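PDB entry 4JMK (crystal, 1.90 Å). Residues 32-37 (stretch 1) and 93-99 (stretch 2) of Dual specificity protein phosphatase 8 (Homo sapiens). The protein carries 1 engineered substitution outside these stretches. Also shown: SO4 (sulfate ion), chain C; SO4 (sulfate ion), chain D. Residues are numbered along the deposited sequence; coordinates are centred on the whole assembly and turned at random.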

# COMPACT_ATOMS: atom_id res chain seq x y z
N VAL A 32 5.86 3.83 -8.19
CA VAL A 32 4.41 3.58 -8.19
C VAL A 32 4.09 2.11 -7.93
O VAL A 32 4.58 1.21 -8.63
CB VAL A 32 3.76 3.97 -9.53
CG1 VAL A 32 2.27 3.50 -9.56
CG2 VAL A 32 3.84 5.48 -9.75
N LEU A 33 3.25 1.88 -6.92
CA LEU A 33 2.69 0.56 -6.65
C LEU A 33 1.21 0.62 -7.00
O LEU A 33 0.42 1.30 -6.34
CB LEU A 33 2.87 0.19 -5.17
CG LEU A 33 2.48 -1.22 -4.73
CD1 LEU A 33 3.09 -2.24 -5.61
CD2 LEU A 33 2.93 -1.46 -3.28
N ASN A 34 0.84 -0.10 -8.06
CA ASN A 34 -0.48 -0.03 -8.67
C ASN A 34 -1.24 -1.29 -8.29
O ASN A 34 -0.94 -2.38 -8.80
CB ASN A 34 -0.27 0.04 -10.18
CG ASN A 34 -1.57 0.10 -10.97
OD1 ASN A 34 -2.62 -0.36 -10.52
ND2 ASN A 34 -1.48 0.61 -12.19
N ALA A 35 -2.22 -1.15 -7.40
CA ALA A 35 -2.97 -2.30 -6.90
C ALA A 35 -4.28 -2.39 -7.67
O ALA A 35 -5.33 -2.00 -7.16
CB ALA A 35 -3.24 -2.16 -5.41
N SER A 36 -4.21 -2.90 -8.89
CA SER A 36 -5.38 -3.01 -9.76
C SER A 36 -5.02 -3.80 -11.00
O SER A 36 -3.83 -3.99 -11.29
CB SER A 36 -5.84 -1.62 -10.21
OG SER A 36 -5.03 -1.18 -11.30
N ASN A 37 -6.03 -4.26 -11.75
CA ASN A 37 -5.79 -4.87 -13.05
C ASN A 37 -5.96 -3.84 -14.16
O ASN A 37 -5.31 -3.92 -15.21
CB ASN A 37 -6.77 -6.03 -13.32
CG ASN A 37 -6.48 -7.24 -12.47
OD1 ASN A 37 -5.37 -7.78 -12.48
ND2 ASN A 37 -7.49 -7.69 -11.72
N SER A 93 -9.65 1.18 -0.90
CA SER A 93 -9.76 -0.23 -0.48
C SER A 93 -8.50 -1.05 -0.74
O SER A 93 -7.80 -1.41 0.20
CB SER A 93 -10.95 -0.89 -1.19
OG SER A 93 -11.19 -2.19 -0.67
N ARG A 94 -8.22 -1.37 -2.00
CA ARG A 94 -7.06 -2.19 -2.36
C ARG A 94 -5.74 -1.56 -1.93
O ARG A 94 -4.98 -2.16 -1.16
CB ARG A 94 -7.04 -2.47 -3.86
CG ARG A 94 -8.09 -3.49 -4.30
CD ARG A 94 -8.25 -3.47 -5.81
NE ARG A 94 -8.89 -2.24 -6.26
CZ ARG A 94 -9.16 -1.96 -7.53
NH1 ARG A 94 -8.83 -2.82 -8.49
NH2 ARG A 94 -9.74 -0.81 -7.85
N SER A 95 -5.49 -0.35 -2.40
CA SER A 95 -4.28 0.37 -2.03
C SER A 95 -4.23 0.68 -0.53
O SER A 95 -3.18 0.57 0.11
CB SER A 95 -4.18 1.65 -2.85
OG SER A 95 -5.35 2.42 -2.69
N ALA A 96 -5.38 1.06 0.04
CA ALA A 96 -5.41 1.40 1.46
C ALA A 96 -4.97 0.20 2.30
O ALA A 96 -4.21 0.35 3.26
CB ALA A 96 -6.83 1.84 1.85
N THR A 97 -5.43 -0.98 1.93
CA THR A 97 -5.06 -2.18 2.69
C THR A 97 -3.55 -2.44 2.63
O THR A 97 -2.93 -2.80 3.63
CB THR A 97 -5.87 -3.41 2.21
OG1 THR A 97 -7.27 -3.12 2.33
CG2 THR A 97 -5.55 -4.63 3.08
N ILE A 98 -2.95 -2.23 1.47
CA ILE A 98 -1.49 -2.39 1.37
C ILE A 98 -0.75 -1.43 2.29
O ILE A 98 0.18 -1.84 3.01
CB ILE A 98 -1.02 -2.28 -0.09
CG1 ILE A 98 -1.50 -3.51 -0.86
CG2 ILE A 98 0.53 -2.16 -0.18
CD1 ILE A 98 -1.33 -3.42 -2.38
N ALA A 99 -1.16 -0.16 2.29
CA ALA A 99 -0.56 0.84 3.19
C ALA A 99 -0.68 0.42 4.65
O ALA A 99 0.27 0.59 5.43
CB ALA A 99 -1.20 2.20 2.97
S SO4 C . -10.11 0.89 -4.56
O1 SO4 C . -9.98 1.35 -5.94
O2 SO4 C . -9.91 -0.56 -4.56
O3 SO4 C . -11.44 1.21 -4.08
O4 SO4 C . -9.14 1.52 -3.71
S SO4 D . -9.96 -4.22 -11.91
O1 SO4 D . -10.14 -4.18 -13.36
O2 SO4 D . -9.83 -5.62 -11.52
O3 SO4 D . -11.14 -3.64 -11.28
O4 SO4 D . -8.76 -3.48 -11.53

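What holds the strand against the helix? The direct contact is one of packing, with no hydrogen bond passing from one stretch to the other. Leu33 and Ala35, alternate residues of stretch 1, both direct their CA-to-CB bonds toward the helix, and Ile98 answers them with its own. Leu33 CD2 lies 4.0 Å from Ile98 CG2, and Ala35 CB lies 3.8 Å from Ile98 CD1, so the isoleucine touches both residues. Asn34, between them, points its CA-to-CB bond away.

Where do the backbones come closest? They do so at Ala35 and Ser95, whose CA atoms are 5.7 Å apart. The methyl of Ala35 fills the space between them: its CB is 4.2 Å from Ser95 N and 4.1 Å from Arg94 CB, near the first turn of the helix.

How does Arg94 meet stretch 1? Ala35 O sits 3.5 Å from Arg94 CD and over one face of the guanidinium. That position is out of line with the N-H bonds, which lie in the guanidinium plane, and this carbonyl oxygen is buried with no hydrogen-bond partner in the model. Ser36 CB also approaches, 3.7 Å from Arg94 NH1, while its hydroxyl turns back within its own stretch: Ser36 OG donates to Asn34 OD1 at 2.7 Å.

What do the sulfates add? They occupy the edge of the guanidinium, where its hydrogens point. The chain C ion accepts from Arg94 NE through O2 at 2.6 Å and from Arg94 NH2 through O1 at 2.9 Å; Ser93 N also donates to its O4, at 2.9 Å. The chain D ion bridges the two stretches, its O4 accepting from Asn37 N at 2.8 Å and from Arg94 NH1 at 3.1 Å. Both ions probably come from the crystallisation liquor.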